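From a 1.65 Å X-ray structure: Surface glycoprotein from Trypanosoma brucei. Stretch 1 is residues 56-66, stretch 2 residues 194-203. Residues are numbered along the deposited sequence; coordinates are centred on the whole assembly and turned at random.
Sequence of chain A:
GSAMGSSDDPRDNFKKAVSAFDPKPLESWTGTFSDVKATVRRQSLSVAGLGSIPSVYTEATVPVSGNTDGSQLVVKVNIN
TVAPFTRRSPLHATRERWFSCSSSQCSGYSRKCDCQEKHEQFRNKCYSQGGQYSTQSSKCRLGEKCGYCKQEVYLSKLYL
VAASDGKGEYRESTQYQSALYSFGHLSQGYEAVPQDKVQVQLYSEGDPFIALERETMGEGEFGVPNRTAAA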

# COMPACT_ATOMS: atom_id res chain seq x y z
N VAL A 56 13.46 6.01 7.86
CA VAL A 56 13.22 7.37 8.30
C VAL A 56 12.05 7.95 7.52
O VAL A 56 12.01 7.86 6.29
CB VAL A 56 14.47 8.26 8.09
CG1 VAL A 56 14.16 9.68 8.54
CG2 VAL A 56 15.65 7.71 8.86
N TYR A 57 11.08 8.52 8.23
CA TYR A 57 9.95 9.16 7.56
C TYR A 57 9.59 10.43 8.32
O TYR A 57 10.02 10.64 9.45
CB TYR A 57 8.76 8.21 7.47
CG TYR A 57 8.28 7.66 8.79
CD1 TYR A 57 8.83 6.50 9.33
CD2 TYR A 57 7.25 8.29 9.50
CE1 TYR A 57 8.39 6.00 10.54
CE2 TYR A 57 6.81 7.79 10.70
CZ TYR A 57 7.39 6.64 11.22
OH TYR A 57 6.95 6.14 12.41
N THR A 58 8.80 11.30 7.71
CA THR A 58 8.25 12.41 8.47
C THR A 58 6.73 12.24 8.53
O THR A 58 6.11 11.70 7.60
CB THR A 58 8.67 13.76 7.87
OG1 THR A 58 8.35 14.81 8.78
CG2 THR A 58 7.96 14.03 6.54
N GLU A 59 6.13 12.64 9.65
CA GLU A 59 4.73 12.29 9.92
C GLU A 59 3.97 13.35 10.68
O GLU A 59 4.55 14.14 11.42
CB GLU A 59 4.63 10.97 10.70
CG GLU A 59 5.26 11.00 12.10
CD GLU A 59 4.34 11.57 13.18
OE1 GLU A 59 4.85 11.94 14.27
OE2 GLU A 59 3.10 11.62 12.97
N ALA A 60 2.65 13.35 10.50
CA ALA A 60 1.77 14.13 11.34
C ALA A 60 0.42 13.45 11.34
O ALA A 60 0.07 12.75 10.39
CB ALA A 60 1.68 15.58 10.84
N THR A 61 -0.33 13.63 12.42
CA THR A 61 -1.70 13.15 12.51
C THR A 61 -2.63 14.28 12.08
O THR A 61 -2.64 15.35 12.69
CB THR A 61 -2.05 12.68 13.92
OG1 THR A 61 -1.19 11.60 14.28
CG2 THR A 61 -3.49 12.20 14.00
N VAL A 62 -3.37 14.06 11.00
CA VAL A 62 -4.25 15.07 10.45
C VAL A 62 -5.69 14.79 10.85
O VAL A 62 -6.20 13.72 10.59
CB VAL A 62 -4.15 15.12 8.91
CG1 VAL A 62 -5.08 16.17 8.36
CG2 VAL A 62 -2.71 15.42 8.49
N PRO A 63 -6.34 15.76 11.51
CA PRO A 63 -7.74 15.49 11.85
C PRO A 63 -8.60 15.42 10.59
O PRO A 63 -8.34 16.14 9.64
CB PRO A 63 -8.12 16.69 12.72
CG PRO A 63 -7.18 17.79 12.28
CD PRO A 63 -5.89 17.10 11.94
N VAL A 64 -9.62 14.57 10.59
CA VAL A 64 -10.52 14.53 9.44
C VAL A 64 -11.32 15.83 9.35
O VAL A 64 -11.46 16.43 8.28
CB VAL A 64 -11.44 13.30 9.53
CG1 VAL A 64 -12.60 13.41 8.57
CG2 VAL A 64 -10.64 12.04 9.22
N SER A 65 -11.83 16.28 10.50
CA SER A 65 -12.58 17.53 10.56
C SER A 65 -11.75 18.73 10.10
O SER A 65 -10.65 18.98 10.62
CB SER A 65 -13.10 17.78 11.98
OG SER A 65 -13.98 18.89 12.00
N GLY A 66 -12.26 19.44 9.10
CA GLY A 66 -11.57 20.59 8.56
C GLY A 66 -10.62 20.27 7.42
O GLY A 66 -10.04 21.18 6.82
N PRO A 194 -15.24 4.14 10.97
CA PRO A 194 -14.81 5.50 10.67
C PRO A 194 -13.77 6.04 11.65
O PRO A 194 -13.80 5.75 12.86
CB PRO A 194 -16.12 6.30 10.75
CG PRO A 194 -17.16 5.30 10.35
CD PRO A 194 -16.71 4.01 10.96
N GLN A 195 -12.83 6.82 11.12
CA GLN A 195 -11.75 7.41 11.90
C GLN A 195 -11.94 8.92 12.06
O GLN A 195 -12.47 9.56 11.14
CB GLN A 195 -10.40 7.11 11.23
CG GLN A 195 -10.10 5.63 11.02
CD GLN A 195 -9.95 4.88 12.32
OE1 GLN A 195 -9.00 5.09 13.08
NE2 GLN A 195 -10.89 3.99 12.59
N ASP A 196 -11.50 9.50 13.17
CA ASP A 196 -11.62 10.96 13.30
C ASP A 196 -10.30 11.65 12.96
O ASP A 196 -10.22 12.87 12.89
CB ASP A 196 -12.10 11.37 14.70
CG ASP A 196 -11.17 10.92 15.81
OD1 ASP A 196 -10.10 10.36 15.51
OD2 ASP A 196 -11.51 11.12 17.00
N LYS A 197 -9.27 10.84 12.72
CA LYS A 197 -7.98 11.39 12.30
C LYS A 197 -7.19 10.35 11.52
O LYS A 197 -7.43 9.15 11.65
CB LYS A 197 -7.18 11.87 13.51
CG LYS A 197 -7.03 10.83 14.62
CD LYS A 197 -6.49 11.48 15.90
CE LYS A 197 -6.59 10.54 17.09
NZ LYS A 197 -8.01 10.22 17.39
N VAL A 198 -6.25 10.82 10.70
CA VAL A 198 -5.44 9.96 9.86
C VAL A 198 -3.96 10.26 10.06
O VAL A 198 -3.55 11.42 9.96
CB VAL A 198 -5.79 10.16 8.35
CG1 VAL A 198 -4.80 9.44 7.47
CG2 VAL A 198 -7.21 9.66 8.09
N GLN A 199 -3.16 9.23 10.35
CA GLN A 199 -1.71 9.39 10.41
C GLN A 199 -1.12 9.41 9.00
O GLN A 199 -1.33 8.47 8.24
CB GLN A 199 -1.07 8.26 11.22
CG GLN A 199 -1.46 8.25 12.69
CD GLN A 199 -0.75 7.17 13.48
OE1 GLN A 199 -1.39 6.33 14.12
NE2 GLN A 199 0.58 7.18 13.45
N VAL A 200 -0.38 10.46 8.69
CA VAL A 200 0.25 10.61 7.38
C VAL A 200 1.75 10.41 7.55
O VAL A 200 2.36 11.06 8.41
CB VAL A 200 -0.02 11.98 6.77
CG1 VAL A 200 0.62 12.05 5.38
CG2 VAL A 200 -1.52 12.23 6.69
N GLN A 201 2.32 9.50 6.76
CA GLN A 201 3.76 9.25 6.78
C GLN A 201 4.37 9.44 5.40
O GLN A 201 3.91 8.83 4.42
CB GLN A 201 4.06 7.83 7.30
CG GLN A 201 3.50 7.57 8.70
CD GLN A 201 3.80 6.17 9.22
OE1 GLN A 201 4.51 5.39 8.58
NE2 GLN A 201 3.25 5.84 10.39
N LEU A 202 5.41 10.27 5.32
CA LEU A 202 6.09 10.50 4.04
C LEU A 202 7.47 9.85 4.07
O LEU A 202 8.31 10.17 4.93
CB LEU A 202 6.20 12.00 3.74
CG LEU A 202 6.99 12.40 2.50
CD1 LEU A 202 6.25 12.02 1.23
CD2 LEU A 202 7.34 13.88 2.49
N TYR A 203 7.68 8.89 3.17
CA TYR A 203 8.95 8.19 2.98
C TYR A 203 9.69 8.70 1.76
O TYR A 203 9.08 9.27 0.84
CB TYR A 203 8.73 6.68 2.80
CG TYR A 203 8.27 6.00 4.06
CD1 TYR A 203 6.94 6.01 4.42
CD2 TYR A 203 9.18 5.34 4.88
CE1 TYR A 203 6.52 5.38 5.60
CE2 TYR A 203 8.77 4.72 6.05
CZ TYR A 203 7.44 4.75 6.40
OH TYR A 203 7.01 4.13 7.57
O HOH W 1 -11.88 14.92 13.02

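Two strands far apart in sequence, 56-63 and 197-203, run antiparallel, and backbone hydrogen bonds satisfy most of the polar groups between them. Thr 58, Ala 60 and Val 62 pair with Leu 202, Val 200 and Val 198, each pair using both its amides and both its carbonyls. Thr 58 N donates to Leu 202 O at 3.0 Å, and Leu 202 N returns the bond to Thr 58 O at 2.8 Å. In the next pair Ala 60 N reaches Val 200 O at 3.1 Å, at an N-H...O angle of 151°, whereas Val 200 N meets Ala 60 O at 2.9 Å and 169°. The third pair is even: Val 62 N to Val 198 O is 2.8 Å and Val 198 N to Val 62 O is 2.9 Å, both at 168°.

Beyond the strands the ladder gains one more bond, nearly straight at 175°, from Val 64 N to Asp 196 O at 2.9 Å. That carbonyl is also a water acceptor: water 1 donates to Asp 196 O at 2.6 Å and accepts from Ser 65 N at 2.9 Å. The water thus bridges Ser 65 N and Asp 196 O, which at 4.5 Å are too far apart to bond directly.

Several carbonyls take a CA-H contact from the partner strand as well. Glu 59 CA lies 3.1 Å from Val 200 O, and Lys 197 CA lies 3.4 Å from Val 62 O, where the non-hydrogen-bonded pairs bring the backbones close.

The side chains of Thr 58, Ala 60, Val 62, Val 198, Val 200 and Leu 202 share one buried face. Val 62 CG2 packs against Val 200 CG2 at 3.9 Å, while Thr 58 OG1 finds its hydrogen bond elsewhere in the structure.

The other face carries more polar side chains. Tyr 203 OH donates to Gln 201 OE1 at 3.0 Å within its own strand, and this amide oxygen also lies over one face of the Tyr 57 ring. The two tyrosine rings meet obliquely, with centroids 5.1 Å apart and planes at 35°. Tyr 57 CB sits 3.7 Å from the centroid of the Tyr 203 ring, only 9° off its normal, so its hydrogens can meet the pi face. Farther along, Thr 61 CG2 touches Lys 197 CD at 3.6 Å. The lysine's end leads away from the partner strand, and its charge is met within its own stretch by a salt bridge from Lys 197 NZ to Asp 196 OD1 at 2.8 Å.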